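2-hydroxyisobutyryl-CoA synthetase (Aquincola tertiaricarbonis, PDB 6HDY) belongs to the ANL superfamily of AMP-binding enzymes, joining a large N-terminal AMP-binding domain to a small, mixed alpha/beta C-terminal domain. Local coordinates at residues R416-E421 / N458-T463; G398-V403 / A467-D472. All coordinates share one frame; numbering follows the deposited sequence.

Contact 1 of 2, residues R416-E421 / N458-T463; sequences RVEPSE and NSIART
Glu418 and Asn458 bring the two backbones nearest, with 7.3 Å between their CA atoms: the end of strand 413-419 in the C-terminal domain of this AMP-binding enzyme lies beside an irregular loop that follows strand 450-454. With the backbones this far apart, the Glu418 side chain spans the distance, and its carboxylate is gripped by atoms of 458-463. Glu418 points its CB toward the loop and runs extended beyond CG, chi2 being -177°, which carries CD out to the loop's backbone amides. Glu418 OE1 accepts a weak bond from Asn458 N, while Glu418 OE2 accepts from Ile460 N at 2.9 Å, nearly along its C-O axis. Arg462 meets Glu418 tip to tip in a bidentate, end-on salt bridge: NH1 reaches Glu418 OE2 at 2.9 Å and NH2 reaches Glu418 OE1 at 3.0 Å, both on the syn side, with the two planes 35° apart. NH1 also donates to Ile460 O, so the guanidinium is tied to its own loop as well as to the strand, and its NE forms a further salt bridge with Glu230 of the N-terminal part of the chain. The amides and the arginine together probably favour the charged form of the buried Glu418. Beside this grip, Ile460 lays CB 3.5 Å from Glu418 OE2 and sends CD1 toward Arg416 O, while its side chain also packs on Glu399 and Arg401 of strand 399-403. Arg416 itself turns its polar end to Glu453. Beyond the strand, Ser420 N-caps the helix that begins at Glu421. There the side chains of Glu421 and Asn458 cross at about a right angle, and Asn458 ND2 donates a nearly straight bond to Glu421 OE1 at 3.2 Å, coming from above the carboxylate plane.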
# COMPACT_ATOMS: atom_id res chain seq x y z
N ARG A 416 -6.87 -28.41 17.11
CA ARG A 416 -7.84 -28.55 16.02
C ARG A 416 -6.93 -28.60 14.81
O ARG A 416 -6.27 -27.61 14.50
CB ARG A 416 -8.83 -27.37 15.93
CG ARG A 416 -9.73 -27.17 17.17
CD ARG A 416 -10.92 -26.27 16.84
NE ARG A 416 -12.04 -27.08 16.35
CZ ARG A 416 -13.06 -26.63 15.62
NH1 ARG A 416 -13.12 -25.35 15.26
NH2 ARG A 416 -14.02 -27.46 15.23
N VAL A 417 -6.78 -29.80 14.20
CA VAL A 417 -5.84 -29.99 13.09
C VAL A 417 -6.53 -30.39 11.78
O VAL A 417 -7.41 -31.26 11.76
CB VAL A 417 -4.72 -31.00 13.49
CG1 VAL A 417 -3.74 -31.25 12.35
CG2 VAL A 417 -3.98 -30.55 14.75
N GLU A 418 -6.12 -29.74 10.69
CA GLU A 418 -6.61 -30.08 9.36
C GLU A 418 -5.79 -31.25 8.79
O GLU A 418 -4.56 -31.17 8.78
CB GLU A 418 -6.45 -28.88 8.40
CG GLU A 418 -7.74 -28.14 8.09
CD GLU A 418 -7.58 -27.02 7.08
OE1 GLU A 418 -6.87 -27.22 6.07
OE2 GLU A 418 -8.24 -25.97 7.26
N PRO A 419 -6.45 -32.31 8.28
CA PRO A 419 -5.70 -33.33 7.51
C PRO A 419 -5.60 -32.85 6.04
O PRO A 419 -6.33 -31.93 5.65
CB PRO A 419 -6.62 -34.54 7.58
CG PRO A 419 -8.01 -33.92 7.58
CD PRO A 419 -7.91 -32.56 8.23
N SER A 420 -4.77 -33.49 5.22
CA SER A 420 -4.69 -33.14 3.80
C SER A 420 -5.92 -33.71 3.05
O SER A 420 -6.58 -34.64 3.55
CB SER A 420 -3.41 -33.68 3.17
OG SER A 420 -3.36 -35.09 3.22
N GLU A 421 -6.25 -33.12 1.89
CA GLU A 421 -7.37 -33.58 1.06
C GLU A 421 -7.22 -35.08 0.65
O GLU A 421 -8.22 -35.80 0.61
CB GLU A 421 -7.55 -32.70 -0.19
CG GLU A 421 -8.19 -31.36 0.13
CD GLU A 421 -7.99 -30.32 -0.95
OE1 GLU A 421 -7.13 -29.43 -0.77
OE2 GLU A 421 -8.69 -30.40 -1.99
N ASN A 458 -9.21 -27.32 4.43
CA ASN A 458 -9.39 -25.92 4.01
C ASN A 458 -10.53 -25.17 4.75
O ASN A 458 -11.01 -24.14 4.26
CB ASN A 458 -9.55 -25.80 2.47
CG ASN A 458 -8.56 -26.66 1.70
OD1 ASN A 458 -7.34 -26.59 1.90
ND2 ASN A 458 -9.07 -27.53 0.83
N SER A 459 -10.93 -25.65 5.95
CA SER A 459 -11.97 -25.01 6.75
C SER A 459 -11.39 -23.85 7.59
O SER A 459 -12.08 -22.86 7.81
CB SER A 459 -12.66 -26.03 7.65
OG SER A 459 -11.75 -26.64 8.56
N ILE A 460 -10.15 -24.01 8.10
CA ILE A 460 -9.48 -22.99 8.91
C ILE A 460 -9.05 -21.80 8.02
O ILE A 460 -8.45 -22.01 6.96
CB ILE A 460 -8.29 -23.56 9.77
CG1 ILE A 460 -8.76 -24.65 10.76
CG2 ILE A 460 -7.54 -22.42 10.51
CD1 ILE A 460 -7.59 -25.52 11.45
N ALA A 461 -9.39 -20.57 8.45
CA ALA A 461 -9.04 -19.36 7.72
C ALA A 461 -7.52 -19.21 7.58
O ALA A 461 -6.77 -19.36 8.55
CB ALA A 461 -9.62 -18.13 8.41
N ARG A 462 -7.09 -18.98 6.33
CA ARG A 462 -5.70 -18.70 5.98
C ARG A 462 -5.55 -17.15 6.09
O ARG A 462 -6.56 -16.45 6.25
CB ARG A 462 -5.37 -19.17 4.53
CG ARG A 462 -5.70 -20.64 4.15
CD ARG A 462 -5.28 -21.66 5.17
NE ARG A 462 -5.03 -22.99 4.62
CZ ARG A 462 -5.70 -24.09 4.95
NH1 ARG A 462 -6.72 -24.03 5.79
NH2 ARG A 462 -5.36 -25.26 4.43
N THR A 463 -4.31 -16.63 6.02
CA THR A 463 -4.03 -15.19 6.10
C THR A 463 -2.87 -14.75 5.18
O THR A 463 -1.96 -15.55 4.92
CB THR A 463 -3.78 -14.70 7.57
OG1 THR A 463 -3.58 -13.28 7.57
CG2 THR A 463 -2.58 -15.38 8.23

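Contact 2 of 2, residues G398-V403 / A467-D472; sequences GEHRIV and ARRVID
A parallel strand pair at one edge of the C-terminal domain's mixed sheet joins 399-403 to the short strand 470-471, with Ile402 opposite Val470 and Val403 opposite Ile471. Ile402 makes both backbone bonds between the segments, its N donating to Arg469 O and its O accepting from Ile471 N, each at 2.8 Å. On one face of the sheet Ile402 CD1 touches Val470 CG2; on the other Val403 CG2 meets Ile471 CD1, against helix 474-486. Arg401 lays its CD 3.7 Å from that same Ile471 CD1. Arg469, just before strand 470-471, extends from CG to NE (chi2 -170°, chi3 179°) across the side chains of Glu399, His400 and Arg401, at about a right angle to each. Arg469 CD sits over one face of the His400 ring, offset toward the rim, a CH-pi contact 3.6 Å from the centroid, while His400 ND1 bonds to Tyr396. The Arg469 guanidinium grips Glu399 side-on, NE to OE1 at 2.8 Å on the syn side and NH2 to OE2 at 2.8 Å from above the carboxylate plane. Glu399 OE1 also accepts from His400 N, on the same face as Arg469 NE, and forms a salt bridge with Arg401 NH2. This shared carboxylate would offset the repulsion between the two arginines, whose Arg401 NH2 and Arg469 NE lie 4.1 Å apart. The result is a short edge strand added in parallel to a mixed alpha/beta sheet, with a salt-bridge network beside it.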
# COMPACT_ATOMS: atom_id res chain seq x y z
N GLY A 398 -1.98 -28.21 6.49
CA GLY A 398 -1.49 -26.84 6.35
C GLY A 398 -2.01 -25.84 7.36
O GLY A 398 -1.52 -24.72 7.41
N GLU A 399 -3.02 -26.23 8.16
CA GLU A 399 -3.58 -25.37 9.20
C GLU A 399 -3.96 -26.12 10.44
O GLU A 399 -4.22 -27.34 10.39
CB GLU A 399 -4.76 -24.49 8.72
CG GLU A 399 -4.34 -23.10 8.21
CD GLU A 399 -3.50 -22.24 9.14
OE1 GLU A 399 -3.56 -22.43 10.38
OE2 GLU A 399 -2.80 -21.34 8.62
N HIS A 400 -3.95 -25.39 11.57
CA HIS A 400 -4.31 -25.87 12.90
C HIS A 400 -4.60 -24.67 13.80
O HIS A 400 -4.26 -23.53 13.45
CB HIS A 400 -3.19 -26.75 13.51
CG HIS A 400 -1.96 -26.00 13.91
ND1 HIS A 400 -0.96 -25.71 13.01
CD2 HIS A 400 -1.60 -25.50 15.13
CE1 HIS A 400 -0.03 -25.06 13.69
NE2 HIS A 400 -0.37 -24.91 14.97
N ARG A 401 -5.22 -24.94 14.95
CA ARG A 401 -5.48 -23.98 16.01
C ARG A 401 -5.08 -24.65 17.32
O ARG A 401 -5.20 -25.88 17.46
CB ARG A 401 -6.97 -23.57 16.10
CG ARG A 401 -7.53 -22.70 14.96
CD ARG A 401 -7.12 -21.23 14.98
NE ARG A 401 -6.05 -21.05 14.02
CZ ARG A 401 -6.13 -20.37 12.89
NH1 ARG A 401 -7.22 -19.66 12.61
NH2 ARG A 401 -5.13 -20.38 12.04
N ILE A 402 -4.56 -23.86 18.25
CA ILE A 402 -4.21 -24.29 19.60
C ILE A 402 -5.28 -23.63 20.48
O ILE A 402 -5.50 -22.42 20.36
CB ILE A 402 -2.78 -23.89 20.01
CG1 ILE A 402 -1.74 -24.29 18.94
CG2 ILE A 402 -2.42 -24.44 21.38
CD1 ILE A 402 -0.48 -23.43 18.96
N VAL A 403 -6.04 -24.44 21.26
CA VAL A 403 -7.11 -23.95 22.13
C VAL A 403 -6.64 -24.05 23.59
O VAL A 403 -6.35 -25.15 24.08
CB VAL A 403 -8.51 -24.58 21.86
CG1 VAL A 403 -9.55 -24.05 22.84
CG2 VAL A 403 -8.96 -24.32 20.43
N ALA A 467 -0.13 -15.24 11.25
CA ALA A 467 -0.99 -16.33 11.70
C ALA A 467 -1.25 -16.26 13.23
O ALA A 467 -0.31 -16.28 14.02
CB ALA A 467 -0.38 -17.67 11.32
N ARG A 468 -2.54 -16.15 13.61
CA ARG A 468 -2.96 -16.11 15.02
C ARG A 468 -3.63 -17.46 15.31
O ARG A 468 -4.83 -17.62 15.10
CB ARG A 468 -3.89 -14.92 15.32
CG ARG A 468 -3.52 -13.57 14.67
CD ARG A 468 -2.33 -12.86 15.30
NE ARG A 468 -2.20 -11.49 14.79
CZ ARG A 468 -1.12 -10.73 14.93
NH1 ARG A 468 -0.04 -11.19 15.56
NH2 ARG A 468 -1.10 -9.50 14.43
N ARG A 469 -2.81 -18.44 15.71
CA ARG A 469 -3.29 -19.83 15.89
C ARG A 469 -3.73 -20.16 17.31
O ARG A 469 -4.36 -21.20 17.51
CB ARG A 469 -2.25 -20.85 15.39
CG ARG A 469 -2.12 -20.78 13.88
CD ARG A 469 -1.31 -21.91 13.29
NE ARG A 469 -1.25 -21.77 11.83
CZ ARG A 469 -0.22 -21.28 11.16
NH1 ARG A 469 0.89 -20.92 11.79
NH2 ARG A 469 -0.28 -21.16 9.84
N VAL A 470 -3.45 -19.28 18.28
CA VAL A 470 -3.87 -19.54 19.66
C VAL A 470 -5.20 -18.87 19.97
O VAL A 470 -5.37 -17.67 19.73
CB VAL A 470 -2.77 -19.21 20.69
CG1 VAL A 470 -3.28 -19.40 22.11
CG2 VAL A 470 -1.53 -20.07 20.45
N ILE A 471 -6.16 -19.68 20.45
CA ILE A 471 -7.49 -19.27 20.90
C ILE A 471 -7.40 -19.46 22.41
O ILE A 471 -7.35 -20.61 22.87
CB ILE A 471 -8.65 -20.09 20.25
CG1 ILE A 471 -8.54 -20.09 18.71
CG2 ILE A 471 -10.01 -19.54 20.70
CD1 ILE A 471 -9.26 -21.28 18.05
N ASP A 472 -7.27 -18.35 23.16
CA ASP A 472 -7.04 -18.32 24.60
C ASP A 472 -8.34 -18.17 25.47
O ASP A 472 -8.25 -17.88 26.66
CB ASP A 472 -6.01 -17.21 24.92
CG ASP A 472 -5.79 -16.88 26.39
OD1 ASP A 472 -5.38 -17.79 27.15
OD2 ASP A 472 -6.10 -15.74 26.80

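In the fold
Both contacts reach one mixed sheet of the C-terminal domain, with centres about 10 Å apart. Strands 413-419 and 399-403 are antiparallel neighbours in it, and probable backbone hydrogen bonds from Arg401 N to Arg416 O and from Glu418 N to Glu399 O join the contacts directly. Contact 1 lies at the surface and is made chiefly by side chains, above all a buried glutamate that binds amides and an arginine of an irregular loop. Contact 2 is partly buried and adds a true strand pairing, with apolar side chains on both faces, to its ionic network. Ile460 CG2 packs against Arg401 CZ, and Glu399 touches Glu418 and Arg462, which places the two arginine-glutamate clusters side by side.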